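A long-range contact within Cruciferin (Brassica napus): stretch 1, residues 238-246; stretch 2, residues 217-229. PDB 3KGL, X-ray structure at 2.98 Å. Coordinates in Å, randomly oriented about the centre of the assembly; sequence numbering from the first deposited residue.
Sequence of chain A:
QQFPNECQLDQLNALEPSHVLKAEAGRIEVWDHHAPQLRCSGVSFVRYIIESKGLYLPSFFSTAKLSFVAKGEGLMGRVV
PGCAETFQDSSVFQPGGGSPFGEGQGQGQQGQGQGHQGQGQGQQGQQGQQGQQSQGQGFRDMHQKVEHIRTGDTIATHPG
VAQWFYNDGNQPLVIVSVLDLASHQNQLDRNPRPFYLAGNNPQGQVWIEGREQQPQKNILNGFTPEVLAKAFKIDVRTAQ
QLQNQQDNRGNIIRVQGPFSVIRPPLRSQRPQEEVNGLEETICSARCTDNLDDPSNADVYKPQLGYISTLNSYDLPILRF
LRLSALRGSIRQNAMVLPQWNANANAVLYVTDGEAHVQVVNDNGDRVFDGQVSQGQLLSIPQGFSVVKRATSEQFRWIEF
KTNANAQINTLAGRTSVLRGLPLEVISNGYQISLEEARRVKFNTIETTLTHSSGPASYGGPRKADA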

ATOM      1  N   THR A 238     -42.393   8.911  -9.978  1.00 63.56           N
ATOM      2  CA  THR A 238     -41.806   8.913  -8.643  1.00 37.46           C
ATOM      3  C   THR A 238     -40.287   8.721  -8.714  1.00 55.44           C
ATOM      4  O   THR A 238     -39.546   9.248  -7.881  1.00 46.28           O
ATOM      5  CB  THR A 238     -42.429   7.800  -7.777  1.00 44.71           C
ATOM      6  OG1 THR A 238     -43.853   7.841  -7.910  1.00 68.95           O
ATOM      7  CG2 THR A 238     -42.048   7.949  -6.299  1.00 10.84           C
ATOM      8  N   ALA A 239     -39.827   7.966  -9.709  1.00 64.20           N
ATOM      9  CA  ALA A 239     -38.394   7.732  -9.879  1.00 55.88           C
ATOM     10  C   ALA A 239     -37.697   9.032 -10.243  1.00 54.93           C
ATOM     11  O   ALA A 239     -36.572   9.270  -9.803  1.00 61.57           O
ATOM     12  CB  ALA A 239     -38.116   6.646 -10.921  1.00 22.35           C
ATOM     13  N   GLN A 240     -38.366   9.874 -11.032  1.00 31.31           N
ATOM     14  CA  GLN A 240     -37.865  11.225 -11.309  1.00 45.86           C
ATOM     15  C   GLN A 240     -37.586  11.977 -10.015  1.00 25.37           C
ATOM     16  O   GLN A 240     -36.543  12.607  -9.862  1.00 62.85           O
ATOM     17  CB  GLN A 240     -38.864  12.025 -12.149  1.00 53.58           C
ATOM     18  CG  GLN A 240     -38.577  12.057 -13.644  1.00 42.33           C
ATOM     19  CD  GLN A 240     -39.847  11.990 -14.483  1.00 51.20           C
ATOM     20  OE1 GLN A 240     -40.958  11.971 -13.954  1.00 79.34           O
ATOM     21  NE2 GLN A 240     -39.685  11.941 -15.797  1.00 42.40           N
ATOM     22  N   GLN A 241     -38.516  11.900  -9.073  1.00 41.81           N
ATOM     23  CA  GLN A 241     -38.400  12.664  -7.836  1.00 32.63           C
ATOM     24  C   GLN A 241     -37.196  12.275  -7.030  1.00 27.09           C
ATOM     25  O   GLN A 241     -36.581  13.115  -6.376  1.00 63.43           O
ATOM     26  CB  GLN A 241     -39.646  12.493  -6.984  1.00 40.59           C
ATOM     27  CG  GLN A 241     -40.887  13.042  -7.654  1.00 61.77           C
ATOM     28  CD  GLN A 241     -41.898  13.483  -6.647  1.00 58.87           C
ATOM     29  OE1 GLN A 241     -42.964  12.882  -6.518  1.00 62.58           O
ATOM     30  NE2 GLN A 241     -41.557  14.522  -5.888  1.00 98.56           N
ATOM     31  N   LEU A 242     -36.875  10.989  -7.066  1.00 39.67           N
ATOM     32  CA  LEU A 242     -35.735  10.463  -6.339  1.00 26.15           C
ATOM     33  C   LEU A 242     -34.455  11.151  -6.770  1.00 24.84           C
ATOM     34  O   LEU A 242     -33.548  11.323  -5.974  1.00 40.06           O
ATOM     35  CB  LEU A 242     -35.623   8.965  -6.583  1.00 39.76           C
ATOM     36  CG  LEU A 242     -36.786   8.189  -5.985  1.00 42.69           C
ATOM     37  CD1 LEU A 242     -36.468   6.710  -5.991  1.00 33.91           C
ATOM     38  CD2 LEU A 242     -37.041   8.690  -4.568  1.00 16.47           C
ATOM     39  N   GLN A 243     -34.395  11.553  -8.034  1.00 13.31           N
ATOM     40  CA  GLN A 243     -33.198  12.156  -8.600  1.00 29.35           C
ATOM     41  C   GLN A 243     -32.900  13.599  -8.153  1.00 31.97           C
ATOM     42  O   GLN A 243     -31.973  14.242  -8.670  1.00 26.89           O
ATOM     43  CB  GLN A 243     -33.292  12.120 -10.113  1.00 31.66           C
ATOM     44  CG  GLN A 243     -33.538  10.757 -10.694  1.00 14.31           C
ATOM     45  CD  GLN A 243     -33.502  10.808 -12.200  1.00 59.33           C
ATOM     46  OE1 GLN A 243     -34.361  11.428 -12.836  1.00 51.53           O
ATOM     47  NE2 GLN A 243     -32.492  10.182 -12.782  1.00 31.90           N
ATOM     48  N   ASN A 244     -33.683  14.101  -7.207  1.00 25.10           N
ATOM     49  CA  ASN A 244     -33.581  15.478  -6.761  1.00 24.46           C
ATOM     50  C   ASN A 244     -32.941  16.431  -7.767  1.00 43.97           C
ATOM     51  O   ASN A 244     -32.024  17.188  -7.430  1.00 33.38           O
ATOM     52  CB  ASN A 244     -32.809  15.538  -5.456  1.00 30.90           C
ATOM     53  CG  ASN A 244     -33.679  15.319  -4.268  1.00 41.11           C
ATOM     54  OD1 ASN A 244     -34.882  15.620  -4.285  1.00 37.11           O
ATOM     55  ND2 ASN A 244     -33.079  14.804  -3.204  1.00 21.84           N
ATOM     56  N   GLN A 245     -33.418  16.410  -9.003  1.00 53.35           N
ATOM     57  CA  GLN A 245     -32.854  17.311  -9.996  1.00 61.06           C
ATOM     58  C   GLN A 245     -33.261  18.735  -9.691  1.00 45.82           C
ATOM     59  O   GLN A 245     -34.449  19.034  -9.529  1.00 76.49           O
ATOM     60  CB  GLN A 245     -33.261  16.916 -11.417  1.00 63.00           C
ATOM     61  CG  GLN A 245     -34.636  16.287 -11.528  1.00106.96           C
ATOM     62  CD  GLN A 245     -34.809  15.518 -12.825  1.00121.93           C
ATOM     63  OE1 GLN A 245     -35.916  15.101 -13.176  1.00107.36           O
ATOM     64  NE2 GLN A 245     -33.705  15.324 -13.545  1.00 75.56           N
ATOM     65  N   GLN A 246     -32.264  19.606  -9.593  1.00 70.09           N
ATOM     66  CA  GLN A 246     -32.489  21.037  -9.398  1.00 64.23           C
ATOM     67  C   GLN A 246     -32.776  21.420  -7.937  1.00 45.75           C
ATOM     68  O   GLN A 246     -32.897  22.598  -7.621  1.00 90.60           O
ATOM     69  CB  GLN A 246     -33.604  21.569 -10.327  1.00 99.32           C
ATOM     70  CG  GLN A 246     -33.755  20.888 -11.711  1.00107.35           C
ATOM     71  CD  GLN A 246     -32.440  20.717 -12.480  1.00133.47           C
ATOM     72  OE1 GLN A 246     -31.471  21.444 -12.258  1.00 59.22           O
ATOM     73  NE2 GLN A 246     -32.416  19.750 -13.401  1.00 84.03           N
TER
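Stretch 2 217-229: KNILNGFTPEVLA

Stretch 2 packs on stretch 1 as a bent segment, setting the start of one helix across another helix at one side and a 3-10 turn against the residues around Gln243 at the other, with the side chain of Gln243 reaching between them. The backbone angles support this division: Leu220 to Gly222 form a 3-10 segment, Phe223 and Thr224 are extended (psi 148° and 143°), and Pro225 opens a helix that runs past Ala229, with Thr224 at its N-cap position. The axis of this helix passes 8.5 Å from that of helix 238-242, and their N-to-C directions differ by 107°, a steep crossing.

Ala239 makes the close approach at the crossing. Ala239 CA lies 5.3 Å from the CA of Pro225, and Ala239 CB points toward stretch 2, 3.3 Å from Pro225 O, 4.0 Å from Leu228 CB and 4.1 Å from Ala229 CB. The small methyl group thus rests directly on the first helical turn.

The second point of register is tighter, with the CA atoms of Gln243 and Asn221 4.2 Å apart. Gln243 has the most area covered by the other stretch, 111 Å² of its surface. Its chi1 is m and chi2 is t, which carries the amide to the backbone of the turn: Gln243 NE2 donates to Leu220 O at 3.3 Å with a nearly straight N-H...O angle of 170°. Gln243 NE2 also lies 2.6 Å from Phe223 O, but the angle there is too poor for a hydrogen bond. Gln243 OE1 sits 3.5 Å from Pro225 CG.

Just before the turn, Asn218 ND2 gives a weak hydrogen bond to Leu242 O (3.4 Å, 138°). Water 1 adds a bridge between backbones, accepting from Asn218 N and donating to Gln243 O, each at 2.9 Å. Altogether the two stretches bury 509 Å².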

ATOM      1  N   LYS A 217     -24.877  16.018  -8.469  1.00 25.57           N
ATOM      2  CA  LYS A 217     -26.134  15.371  -8.179  1.00 33.36           C
ATOM      3  C   LYS A 217     -25.901  14.100  -7.352  1.00 20.01           C
ATOM      4  O   LYS A 217     -24.777  13.621  -7.251  1.00 15.43           O
ATOM      5  CB  LYS A 217     -26.836  15.067  -9.493  1.00 23.48           C
ATOM      6  CG  LYS A 217     -26.541  16.099 -10.587  1.00 21.12           C
ATOM      7  CD  LYS A 217     -25.139  15.907 -11.154  1.00 53.63           C
ATOM      8  CE  LYS A 217     -24.908  16.702 -12.411  1.00 23.92           C
ATOM      9  NZ  LYS A 217     -25.232  18.132 -12.206  1.00 40.85           N
ATOM     10  N   ASN A 218     -26.960  13.578  -6.741  1.00 19.92           N
ATOM     11  CA  ASN A 218     -26.883  12.288  -6.071  1.00 22.87           C
ATOM     12  C   ASN A 218     -26.685  11.163  -7.065  1.00 31.79           C
ATOM     13  O   ASN A 218     -26.768  11.362  -8.281  1.00 26.02           O
ATOM     14  CB  ASN A 218     -28.132  12.015  -5.223  1.00 46.56           C
ATOM     15  CG  ASN A 218     -29.399  11.915  -6.054  1.00 59.45           C
ATOM     16  OD1 ASN A 218     -29.423  11.249  -7.090  1.00 34.90           O
ATOM     17  ND2 ASN A 218     -30.464  12.582  -5.601  1.00 28.17           N
ATOM     18  N   ILE A 219     -26.425   9.977  -6.538  1.00 35.86           N
ATOM     19  CA  ILE A 219     -26.157   8.817  -7.375  1.00 39.43           C
ATOM     20  C   ILE A 219     -27.340   8.491  -8.273  1.00 45.78           C
ATOM     21  O   ILE A 219     -27.163   8.261  -9.473  1.00 23.83           O
ATOM     22  CB  ILE A 219     -25.823   7.603  -6.527  1.00 13.92           C
ATOM     23  CG1 ILE A 219     -24.440   7.764  -5.918  1.00 41.60           C
ATOM     24  CG2 ILE A 219     -25.877   6.353  -7.354  1.00 63.04           C
ATOM     25  CD1 ILE A 219     -24.154   6.716  -4.887  1.00 38.83           C
ATOM     26  N   LEU A 220     -28.540   8.495  -7.691  1.00 29.00           N
ATOM     27  CA  LEU A 220     -29.788   8.232  -8.424  1.00 31.76           C
ATOM     28  C   LEU A 220     -29.990   9.103  -9.663  1.00 14.65           C
ATOM     29  O   LEU A 220     -30.534   8.640 -10.652  1.00 33.28           O
ATOM     30  CB  LEU A 220     -30.993   8.352  -7.495  1.00 15.57           C
ATOM     31  CG  LEU A 220     -31.308   7.144  -6.600  1.00 33.60           C
ATOM     32  CD1 LEU A 220     -30.178   6.128  -6.568  1.00 21.64           C
ATOM     33  CD2 LEU A 220     -31.668   7.583  -5.185  1.00 26.64           C
ATOM     34  N   ASN A 221     -29.543  10.353  -9.617  1.00 16.98           N
ATOM     35  CA  ASN A 221     -29.657  11.245 -10.766  1.00 24.06           C
ATOM     36  C   ASN A 221     -28.996  10.720 -12.044  1.00 30.24           C
ATOM     37  O   ASN A 221     -29.317  11.149 -13.150  1.00 49.53           O
ATOM     38  CB  ASN A 221     -29.072  12.614 -10.428  1.00 23.50           C
ATOM     39  CG  ASN A 221     -29.150  13.584 -11.596  1.00 51.08           C
ATOM     40  OD1 ASN A 221     -28.141  13.859 -12.258  1.00 22.68           O
ATOM     41  ND2 ASN A 221     -30.353  14.100 -11.865  1.00 24.65           N
ATOM     42  N   GLY A 222     -28.067   9.790 -11.893  1.00 32.42           N
ATOM     43  CA  GLY A 222     -27.247   9.371 -13.014  1.00 44.49           C
ATOM     44  C   GLY A 222     -27.872   8.257 -13.820  1.00 49.02           C
ATOM     45  O   GLY A 222     -27.395   7.911 -14.897  1.00 47.25           O
ATOM     46  N   PHE A 223     -28.938   7.677 -13.289  1.00 32.41           N
ATOM     47  CA  PHE A 223     -29.636   6.622 -13.995  1.00 34.83           C
ATOM     48  C   PHE A 223     -30.871   7.221 -14.632  1.00 29.11           C
ATOM     49  O   PHE A 223     -31.470   8.149 -14.100  1.00 53.69           O
ATOM     50  CB  PHE A 223     -30.055   5.513 -13.034  1.00 35.82           C
ATOM     51  CG  PHE A 223     -28.910   4.773 -12.403  1.00 29.54           C
ATOM     52  CD1 PHE A 223     -28.185   3.845 -13.123  1.00 19.79           C
ATOM     53  CD2 PHE A 223     -28.592   4.972 -11.077  1.00 27.68           C
ATOM     54  CE1 PHE A 223     -27.157   3.145 -12.536  1.00 21.92           C
ATOM     55  CE2 PHE A 223     -27.555   4.278 -10.490  1.00 38.89           C
ATOM     56  CZ  PHE A 223     -26.839   3.364 -11.224  1.00 42.19           C
ATOM     57  N   THR A 224     -31.265   6.690 -15.774  1.00 51.06           N
ATOM     58  CA  THR A 224     -32.511   7.122 -16.372  1.00 36.30           C
ATOM     59  C   THR A 224     -33.656   6.787 -15.435  1.00 38.48           C
ATOM     60  O   THR A 224     -33.642   5.760 -14.763  1.00 50.02           O
ATOM     61  CB  THR A 224     -32.740   6.466 -17.735  1.00 49.64           C
ATOM     62  OG1 THR A 224     -32.717   5.039 -17.596  1.00 39.56           O
ATOM     63  CG2 THR A 224     -31.649   6.897 -18.699  1.00 35.90           C
ATOM     64  N   PRO A 225     -34.647   7.669 -15.368  1.00 28.45           N
ATOM     65  CA  PRO A 225     -35.802   7.450 -14.502  1.00 49.26           C
ATOM     66  C   PRO A 225     -36.461   6.087 -14.747  1.00 46.28           C
ATOM     67  O   PRO A 225     -37.035   5.515 -13.822  1.00 42.08           O
ATOM     68  CB  PRO A 225     -36.746   8.587 -14.904  1.00 60.87           C
ATOM     69  CG  PRO A 225     -35.852   9.647 -15.431  1.00 29.71           C
ATOM     70  CD  PRO A 225     -34.717   8.951 -16.087  1.00 38.28           C
ATOM     71  N   GLU A 226     -36.371   5.577 -15.971  1.00 19.59           N
ATOM     72  CA  GLU A 226     -37.009   4.313 -16.324  1.00 51.80           C
ATOM     73  C   GLU A 226     -36.359   3.103 -15.661  1.00 41.58           C
ATOM     74  O   GLU A 226     -37.042   2.291 -15.047  1.00 47.11           O
ATOM     75  CB  GLU A 226     -37.050   4.124 -17.840  1.00 38.79           C
ATOM     76  CG  GLU A 226     -36.249   5.164 -18.617  1.00104.08           C
ATOM     77  CD  GLU A 226     -37.028   6.459 -18.831  1.00126.03           C
ATOM     78  OE1 GLU A 226     -38.280   6.421 -18.710  1.00 47.75           O
ATOM     79  OE2 GLU A 226     -36.392   7.504 -19.128  1.00 81.19           O
ATOM     80  N   VAL A 227     -35.045   2.979 -15.794  1.00 40.33           N
ATOM     81  CA  VAL A 227     -34.317   1.873 -15.181  1.00 42.61           C
ATOM     82  C   VAL A 227     -34.517   1.916 -13.658  1.00 43.16           C
ATOM     83  O   VAL A 227     -34.685   0.882 -13.000  1.00 25.26           O
ATOM     84  CB  VAL A 227     -32.802   1.883 -15.593  1.00 28.56           C
ATOM     85  CG1 VAL A 227     -32.177   3.237 -15.323  1.00 70.91           C
ATOM     86  CG2 VAL A 227     -32.016   0.808 -14.869  1.00 24.15           C
ATOM     87  N   LEU A 228     -34.527   3.128 -13.115  1.00 36.96           N
ATOM     88  CA  LEU A 228     -34.680   3.332 -11.686  1.00 21.86           C
ATOM     89  C   LEU A 228     -36.028   2.807 -11.267  1.00 26.70           C
ATOM     90  O   LEU A 228     -36.150   2.175 -10.229  1.00 31.03           O
ATOM     91  CB  LEU A 228     -34.591   4.820 -11.367  1.00 35.30           C
ATOM     92  CG  LEU A 228     -33.719   5.284 -10.207  1.00 18.34           C
ATOM     93  CD1 LEU A 228     -32.349   4.620 -10.238  1.00 43.64           C
ATOM     94  CD2 LEU A 228     -33.564   6.765 -10.318  1.00 25.30           C
ATOM     95  N   ALA A 229     -37.041   3.081 -12.087  1.00 34.00           N
ATOM     96  CA  ALA A 229     -38.405   2.608 -11.848  1.00 30.25           C
ATOM     97  C   ALA A 229     -38.491   1.079 -11.899  1.00 60.95           C
ATOM     98  O   ALA A 229     -39.117   0.436 -11.045  1.00 34.16           O
ATOM     99  CB  ALA A 229     -39.351   3.221 -12.860  1.00 26.59           C
TER
HETATM  100  O   HOH W   1     -29.371  14.846  -7.645  1.00 34.75           O